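PDB 4OPW: uncharacterized protein from Parabacteroides merdae ATCC 43184, which is of unknown function but is a putative adhesin with a domain of the putative auto-transporter adhesin head family. Local coordinates for residues I43-D48 with V55-Q60; L64-K69 with T77-K82. All blocks are in the same frame, centred on the assembly; numbering follows the deposited sequence.

Overall arrangement
Both contacts lie toward the N-terminal end of the chain. They follow in series and do not nest or cross. Strand 42-46 runs first, the chain turns a corner at V47, and strand 55-60 returns across from it; contact 1 closes this short loop. A tight turn leads into strand 63-66. After the corner at G67 and the short strand 72-75, strand 80-85 closes the second loop as contact 2. Strands 42-46 and 80-85 are antiparallel neighbours in one wall, and 55-60 and 63-66 are antiparallel neighbours in another. The two contacts thus join the same two walls side by side. D48 and T77 link them directly by a probable hydrogen bond.

Contact 1: residues I43-D48 with V55-Q60; sequences IEITVD and VNIDIQ
I57 rests its CD1 methyl against two isoleucines of the facing strand. I57 CD1 lies 3.9 Å from I43 CG2 and also 3.9 Å from I45 CG1. The approach is tip to tip in both pairs. CG1 of I57 sits beside its own backbone N (chi1 -61°), and the extended next torsion carries CD1 across. One step along, I45 meets V55 in the same head-on way. I45 CG2 touches both methyls of V55, with CG2 at 4.0 Å from V55 CG2. V47 completes the row. V47 CG1 is 3.9 Å from V55 CG2, and the two side chains pass alongside, pointing opposite ways.

The strands are nearly antiparallel, at 163°, with their axes 10.1 Å apart. No hydrogen bond joins them, so apolar side chains alone bridge the gap. The backbone of 43-47 bonds to strands 11-17 and 80-85 instead. I43 also touches V66 and V81. I57 touches L64, its neighbour's side chain within the same sheet. The contact is packing of two facing walls across the interior, consistent with a beta-solenoid of the pectate-lyase-like clan, here near its N-terminal end.

Contact 2: residues L64-K69 with T77-K82; sequences LTVGFK and TKFIVK
Segments 64-69 and 77-82 run in opposing directions with no hydrogen bond between them, V66 CA facing V81 CA at 8.5 Å and G67 CA facing F79 CA at 9.1 Å. F79 makes the largest contribution to the contact. Its CG is anti to the backbone N (chi1 -168°), which sends the ring across toward the other segment. There it meets F68. The ring centroids are 4.9 Å apart and the planes are inclined at 47°, so the pair is oblique. F79 CE2 lies over one face of F68, toward the rim. The closest approach is F68 CZ to F79 CD2, 3.5 Å. The two phenylalanines come from opposite sides and overlap along their lengths.

The far end of the F79 ring reaches the backbone where the chain turns its corner. G67 O lies in the ring plane, 3.8 Å from F79 CZ. The same oxygen is also a probable hydrogen-bond partner of N56 N in strand 55-60. V66 CG1 approaches F79 CZ obliquely at 4.0 Å. That methyl has a second neighbour, V81 CG2, at 3.8 Å, and so joins the aromatic and aliphatic parts of the contact.

I30 lies against F79 and V81, while I45 touches V81 from the adjacent strand. A bound 1,2-ethanediol, probably from the crystallisation liquor, sits near F68. V66, V81 and F79 pack between facing walls, with F68 closing over F79 at the partly exposed margin where the chain turns a corner, an arrangement consistent with the end of a beta-solenoid.

Contact 1: residues I43-D48 with V55-Q60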
ATOM      1  N   ILE A  43      11.581 -15.032  10.441  1.00 17.49           N
ATOM      2  CA  ILE A  43      11.828 -14.404   9.150  1.00 18.22           C
ATOM      3  C   ILE A  43      12.510 -15.453   8.271  1.00 21.14           C
ATOM      4  O   ILE A  43      13.478 -16.096   8.687  1.00 21.13           O
ATOM      5  CB  ILE A  43      12.562 -13.041   9.209  1.00 21.00           C
ATOM      6  CG1 ILE A  43      12.604 -12.362   7.807  1.00 20.01           C
ATOM      7  CG2 ILE A  43      13.949 -13.129   9.878  1.00 20.75           C
ATOM      8  CD1 ILE A  43      12.787 -10.833   7.844  1.00 19.55           C
ATOM      9  N   GLU A  44      11.955 -15.652   7.080  1.00 17.40           N
ATOM     10  CA  GLU A  44      12.455 -16.609   6.109  1.00 18.33           C
ATOM     11  C   GLU A  44      12.900 -15.833   4.878  1.00 19.91           C
ATOM     12  O   GLU A  44      12.106 -15.079   4.297  1.00 17.74           O
ATOM     13  CB  GLU A  44      11.330 -17.615   5.805  1.00 20.42           C
ATOM     14  CG  GLU A  44      11.776 -18.842   5.044  1.00 32.14           C
ATOM     15  CD  GLU A  44      10.703 -19.911   4.966  1.00 56.96           C
ATOM     16  OE1 GLU A  44       9.575 -19.597   4.524  1.00 39.22           O
ATOM     17  OE2 GLU A  44      11.001 -21.071   5.327  1.00 60.41           O
ATOM     18  N   ILE A  45      14.187 -15.992   4.511  1.00 18.13           N
ATOM     19  CA  ILE A  45      14.814 -15.298   3.384  1.00 18.30           C
ATOM     20  C   ILE A  45      15.208 -16.283   2.308  1.00 19.84           C
ATOM     21  O   ILE A  45      15.947 -17.236   2.593  1.00 18.90           O
ATOM     22  CB  ILE A  45      16.087 -14.482   3.834  1.00 20.64           C
ATOM     23  CG1 ILE A  45      15.816 -13.518   5.002  1.00 20.64           C
ATOM     24  CG2 ILE A  45      16.808 -13.769   2.639  1.00 19.87           C
ATOM     25  CD1 ILE A  45      14.851 -12.323   4.691  1.00 24.62           C
ATOM     26  N   THR A  46      14.774 -16.012   1.064  1.00 17.69           N
ATOM     27  CA  THR A  46      15.210 -16.748  -0.122  1.00 17.82           C
ATOM     28  C   THR A  46      15.975 -15.767  -1.009  1.00 20.73           C
ATOM     29  O   THR A  46      15.418 -14.742  -1.431  1.00 18.75           O
ATOM     30  CB  THR A  46      14.037 -17.410  -0.876  1.00 23.92           C
ATOM     31  OG1 THR A  46      13.321 -18.226   0.033  1.00 23.02           O
ATOM     32  CG2 THR A  46      14.512 -18.265  -2.059  1.00 20.14           C
ATOM     33  N   VAL A  47      17.235 -16.080  -1.300  1.00 17.33           N
ATOM     34  CA  VAL A  47      18.084 -15.248  -2.158  1.00 17.16           C
ATOM     35  C   VAL A  47      19.213 -16.154  -2.678  1.00 20.14           C
ATOM     36  O   VAL A  47      19.371 -17.268  -2.170  1.00 20.47           O
ATOM     37  CB  VAL A  47      18.588 -13.979  -1.374  1.00 20.61           C
ATOM     38  CG1 VAL A  47      19.656 -14.336  -0.324  1.00 20.05           C
ATOM     39  CG2 VAL A  47      19.085 -12.882  -2.322  1.00 20.60           C
ATOM     40  N   ASP A  48      20.001 -15.706  -3.666  1.00 17.67           N
ATOM     41  CA  ASP A  48      21.134 -16.525  -4.128  1.00 16.15           C
ATOM     42  C   ASP A  48      21.960 -16.921  -2.911  1.00 19.95           C
ATOM     43  O   ASP A  48      22.178 -16.085  -2.030  1.00 17.36           O
ATOM     44  CB  ASP A  48      21.996 -15.763  -5.142  1.00 16.84           C
ATOM     45  CG  ASP A  48      21.181 -15.230  -6.299  1.00 16.44           C
ATOM     46  OD1 ASP A  48      20.309 -14.360  -6.060  1.00 18.88           O
ATOM     47  OD2 ASP A  48      21.501 -15.574  -7.442  1.00 16.61           O
ATOM     48  N   VAL A  55      22.465  -9.978   3.433  1.00 16.95           N
ATOM     49  CA  VAL A  55      21.054  -9.705   3.747  1.00 16.58           C
ATOM     50  C   VAL A  55      20.981  -8.938   5.075  1.00 21.97           C
ATOM     51  O   VAL A  55      21.492  -9.397   6.104  1.00 21.86           O
ATOM     52  CB  VAL A  55      20.182 -10.993   3.729  1.00 19.61           C
ATOM     53  CG1 VAL A  55      18.774 -10.723   4.282  1.00 20.17           C
ATOM     54  CG2 VAL A  55      20.094 -11.550   2.310  1.00 19.49           C
ATOM     55  N   ASN A  56      20.370  -7.734   5.013  1.00 18.89           N
ATOM     56  CA  ASN A  56      20.191  -6.857   6.168  1.00 18.46           C
ATOM     57  C   ASN A  56      18.788  -7.015   6.759  1.00 21.23           C
ATOM     58  O   ASN A  56      17.809  -6.808   6.057  1.00 20.61           O
ATOM     59  CB  ASN A  56      20.415  -5.378   5.751  1.00 20.30           C
ATOM     60  CG  ASN A  56      20.298  -4.377   6.879  1.00 29.78           C
ATOM     61  OD1 ASN A  56      20.747  -4.603   8.006  1.00 25.51           O
ATOM     62  ND2 ASN A  56      19.695  -3.230   6.597  1.00 27.55           N
ATOM     63  N   ILE A  57      18.707  -7.431   8.030  1.00 18.37           N
ATOM     64  CA  ILE A  57      17.471  -7.541   8.817  1.00 18.33           C
ATOM     65  C   ILE A  57      17.757  -6.702  10.036  1.00 23.39           C
ATOM     66  O   ILE A  57      18.614  -7.074  10.843  1.00 24.26           O
ATOM     67  CB  ILE A  57      17.078  -9.016   9.164  1.00 21.66           C
ATOM     68  CG1 ILE A  57      16.824  -9.842   7.886  1.00 21.69           C
ATOM     69  CG2 ILE A  57      15.861  -9.054  10.125  1.00 22.20           C
ATOM     70  CD1 ILE A  57      16.951 -11.358   8.101  1.00 23.38           C
ATOM     71  N   ASP A  58      17.135  -5.528  10.130  1.00 19.77           N
ATOM     72  CA  ASP A  58      17.428  -4.649  11.252  1.00 20.13           C
ATOM     73  C   ASP A  58      16.160  -4.078  11.853  1.00 22.22           C
ATOM     74  O   ASP A  58      15.329  -3.547  11.125  1.00 21.26           O
ATOM     75  CB  ASP A  58      18.343  -3.506  10.788  1.00 22.84           C
ATOM     76  CG  ASP A  58      18.979  -2.756  11.956  1.00 34.35           C
ATOM     77  OD1 ASP A  58      19.553  -3.417  12.847  1.00 37.04           O
ATOM     78  OD2 ASP A  58      18.952  -1.519  11.944  1.00 41.91           O
ATOM     79  N   ILE A  59      16.007  -4.191  13.174  1.00 18.94           N
ATOM     80  CA  ILE A  59      14.834  -3.641  13.858  1.00 19.20           C
ATOM     81  C   ILE A  59      15.307  -2.523  14.806  1.00 24.90           C
ATOM     82  O   ILE A  59      16.175  -2.743  15.660  1.00 23.60           O
ATOM     83  CB  ILE A  59      13.994  -4.735  14.586  1.00 22.07           C
ATOM     84  CG1 ILE A  59      13.406  -5.745  13.572  1.00 22.05           C
ATOM     85  CG2 ILE A  59      12.864  -4.104  15.442  1.00 23.55           C
ATOM     86  CD1 ILE A  59      12.787  -7.003  14.190  1.00 28.43           C
ATOM     87  N   GLN A  60      14.762  -1.318  14.603  1.00 23.09           N
ATOM     88  CA  GLN A  60      15.049  -0.140  15.428  1.00 23.90           C
ATOM     89  C   GLN A  60      13.726   0.444  15.868  1.00 26.40           C
ATOM     90  O   GLN A  60      12.892   0.743  15.007  1.00 25.91           O
ATOM     91  CB  GLN A  60      15.882   0.908  14.642  1.00 25.59           C
ATOM     92  CG  GLN A  60      17.275   0.452  14.187  1.00 31.65           C
ATOM     93  CD  GLN A  60      18.194   0.067  15.323  1.00 51.78           C
ATOM     94  OE1 GLN A  60      18.224   0.700  16.386  1.00 49.08           O
ATOM     95  NE2 GLN A  60      18.989  -0.972  15.107  1.00 46.67           N
TER

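Contact 2: residues L64-K69 with T77-K82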
ATOM      1  N   LEU A  64      11.019  -2.587  11.291  1.00 18.77           N
ATOM      2  CA  LEU A  64      11.825  -3.560  10.579  1.00 17.48           C
ATOM      3  C   LEU A  64      12.226  -3.015   9.205  1.00 20.22           C
ATOM      4  O   LEU A  64      11.362  -2.613   8.421  1.00 18.95           O
ATOM      5  CB  LEU A  64      11.048  -4.896  10.429  1.00 17.24           C
ATOM      6  CG  LEU A  64      11.621  -5.902   9.395  1.00 22.12           C
ATOM      7  CD1 LEU A  64      12.986  -6.495   9.860  1.00 20.99           C
ATOM      8  CD2 LEU A  64      10.646  -7.049   9.146  1.00 22.45           C
ATOM      9  N   THR A  65      13.532  -3.029   8.921  1.00 16.79           N
ATOM     10  CA  THR A  65      14.090  -2.703   7.609  1.00 17.30           C
ATOM     11  C   THR A  65      14.723  -3.969   7.040  1.00 21.62           C
ATOM     12  O   THR A  65      15.463  -4.657   7.750  1.00 20.77           O
ATOM     13  CB  THR A  65      15.102  -1.529   7.647  1.00 26.76           C
ATOM     14  OG1 THR A  65      14.417  -0.351   8.073  1.00 26.72           O
ATOM     15  CG2 THR A  65      15.729  -1.245   6.267  1.00 30.40           C
ATOM     16  N   VAL A  66      14.422  -4.283   5.771  1.00 18.35           N
ATOM     17  CA  VAL A  66      15.057  -5.422   5.086  1.00 18.33           C
ATOM     18  C   VAL A  66      15.675  -4.899   3.783  1.00 20.46           C
ATOM     19  O   VAL A  66      15.065  -4.103   3.081  1.00 17.71           O
ATOM     20  CB  VAL A  66      14.069  -6.623   4.843  1.00 22.47           C
ATOM     21  CG1 VAL A  66      14.736  -7.751   4.063  1.00 23.35           C
ATOM     22  CG2 VAL A  66      13.507  -7.166   6.159  1.00 21.87           C
ATOM     23  N   GLY A  67      16.877  -5.372   3.462  1.00 18.89           N
ATOM     24  CA  GLY A  67      17.552  -5.042   2.213  1.00 18.81           C
ATOM     25  C   GLY A  67      18.925  -5.680   2.209  1.00 21.42           C
ATOM     26  O   GLY A  67      19.103  -6.769   2.775  1.00 20.26           O
ATOM     27  N   PHE A  68      19.892  -5.007   1.592  1.00 17.99           N
ATOM     28  CA  PHE A  68      21.284  -5.476   1.584  1.00 17.50           C
ATOM     29  C   PHE A  68      22.182  -4.532   2.381  1.00 22.56           C
ATOM     30  O   PHE A  68      21.828  -3.371   2.597  1.00 21.56           O
ATOM     31  CB  PHE A  68      21.831  -5.611   0.151  1.00 17.37           C
ATOM     32  CG  PHE A  68      21.238  -6.737  -0.657  1.00 16.47           C
ATOM     33  CD1 PHE A  68      21.388  -8.060  -0.256  1.00 19.05           C
ATOM     34  CD2 PHE A  68      20.597  -6.482  -1.871  1.00 17.68           C
ATOM     35  CE1 PHE A  68      20.820  -9.106  -1.011  1.00 19.51           C
ATOM     36  CE2 PHE A  68      20.068  -7.527  -2.641  1.00 19.09           C
ATOM     37  CZ  PHE A  68      20.194  -8.831  -2.213  1.00 18.21           C
ATOM     38  N   LYS A  69      23.328  -5.065   2.835  1.00 19.45           N
ATOM     39  CA  LYS A  69      24.373  -4.346   3.577  0.50 19.82           C
ATOM     40  C   LYS A  69      25.726  -4.997   3.312  1.00 24.69           C
ATOM     41  O   LYS A  69      25.781  -6.169   2.926  1.00 26.34           O
ATOM     42  CB  LYS A  69      24.077  -4.325   5.094  0.50 22.54           C
ATOM     43  CG  LYS A  69      23.944  -5.725   5.718  0.50 43.10           C
ATOM     44  CD  LYS A  69      24.662  -5.881   7.048  0.50 55.22           C
ATOM     45  CE  LYS A  69      24.367  -7.222   7.687  0.50 65.95           C
ATOM     46  NZ  LYS A  69      24.899  -8.367   6.897  0.50 72.66           N
ATOM     47  N   THR A  77      19.057 -13.043  -8.136  1.00 14.57           N
ATOM     48  CA  THR A  77      18.095 -13.822  -8.934  1.00 13.99           C
ATOM     49  C   THR A  77      16.644 -13.555  -8.471  1.00 16.76           C
ATOM     50  O   THR A  77      15.763 -13.288  -9.287  1.00 17.08           O
ATOM     51  CB  THR A  77      18.470 -15.314  -8.841  1.00 16.38           C
ATOM     52  OG1 THR A  77      19.800 -15.470  -9.376  1.00 17.31           O
ATOM     53  CG2 THR A  77      17.487 -16.237  -9.618  1.00 17.64           C
ATOM     54  N   LYS A  78      16.425 -13.624  -7.158  1.00 13.61           N
ATOM     55  CA  LYS A  78      15.130 -13.369  -6.532  1.00 13.20           C
ATOM     56  C   LYS A  78      15.406 -13.081  -5.077  1.00 17.66           C
ATOM     57  O   LYS A  78      16.442 -13.514  -4.559  1.00 18.09           O
ATOM     58  CB  LYS A  78      14.192 -14.599  -6.714  1.00 15.14           C
ATOM     59  CG  LYS A  78      12.712 -14.307  -6.407  1.00 24.50           C
ATOM     60  CD  LYS A  78      11.798 -15.294  -7.102  1.00 33.80           C
ATOM     61  CE  LYS A  78      10.340 -15.071  -6.769  1.00 37.49           C
ATOM     62  NZ  LYS A  78       9.823 -13.761  -7.277  1.00 39.42           N
ATOM     63  N   PHE A  79      14.526 -12.315  -4.434  1.00 14.43           N
ATOM     64  CA  PHE A  79      14.690 -11.963  -3.023  1.00 14.18           C
ATOM     65  C   PHE A  79      13.295 -12.049  -2.389  1.00 18.82           C
ATOM     66  O   PHE A  79      12.439 -11.198  -2.649  1.00 17.25           O
ATOM     67  CB  PHE A  79      15.334 -10.572  -2.894  1.00 15.08           C
ATOM     68  CG  PHE A  79      15.849 -10.105  -1.546  1.00 16.81           C
ATOM     69  CD1 PHE A  79      15.313 -10.605  -0.363  1.00 20.78           C
ATOM     70  CD2 PHE A  79      16.791  -9.086  -1.463  1.00 20.09           C
ATOM     71  CE1 PHE A  79      15.769 -10.150   0.876  1.00 21.31           C
ATOM     72  CE2 PHE A  79      17.249  -8.630  -0.225  1.00 23.02           C
ATOM     73  CZ  PHE A  79      16.734  -9.162   0.936  1.00 21.25           C
ATOM     74  N   ILE A  80      13.050 -13.140  -1.636  1.00 14.24           N
ATOM     75  CA  ILE A  80      11.758 -13.375  -0.995  1.00 14.27           C
ATOM     76  C   ILE A  80      11.909 -13.261   0.509  1.00 16.92           C
ATOM     77  O   ILE A  80      12.836 -13.823   1.086  1.00 17.95           O
ATOM     78  CB  ILE A  80      11.149 -14.774  -1.370  1.00 17.63           C
ATOM     79  CG1 ILE A  80      11.153 -15.037  -2.900  1.00 18.38           C
ATOM     80  CG2 ILE A  80       9.717 -14.945  -0.775  1.00 18.66           C
ATOM     81  CD1 ILE A  80      10.768 -16.520  -3.273  1.00 23.56           C
ATOM     82  N   VAL A  81      10.980 -12.531   1.133  1.00 14.55           N
ATOM     83  CA  VAL A  81      10.907 -12.368   2.578  1.00 15.95           C
ATOM     84  C   VAL A  81       9.555 -12.919   3.034  1.00 20.79           C
ATOM     85  O   VAL A  81       8.518 -12.558   2.465  1.00 21.27           O
ATOM     86  CB  VAL A  81      11.107 -10.890   3.015  1.00 19.70           C
ATOM     87  CG1 VAL A  81      10.945 -10.731   4.537  1.00 20.06           C
ATOM     88  CG2 VAL A  81      12.469 -10.377   2.566  1.00 19.84           C
ATOM     89  N   LYS A  82       9.562 -13.827   4.023  1.00 17.04           N
ATOM     90  CA  LYS A  82       8.337 -14.331   4.630  1.00 15.60           C
ATOM     91  C   LYS A  82       8.448 -14.096   6.138  1.00 18.68           C
ATOM     92  O   LYS A  82       9.352 -14.644   6.763  1.00 18.67           O
ATOM     93  CB  LYS A  82       8.088 -15.813   4.306  1.00 16.61           C
ATOM     94  CG  LYS A  82       6.739 -16.296   4.852  1.00 22.46           C
ATOM     95  CD  LYS A  82       6.492 -17.777   4.610  1.00 29.85           C
ATOM     96  CE  LYS A  82       5.394 -18.278   5.512  1.00 40.74           C
ATOM     97  NZ  LYS A  82       4.795 -19.541   5.017  1.00 48.65           N
TER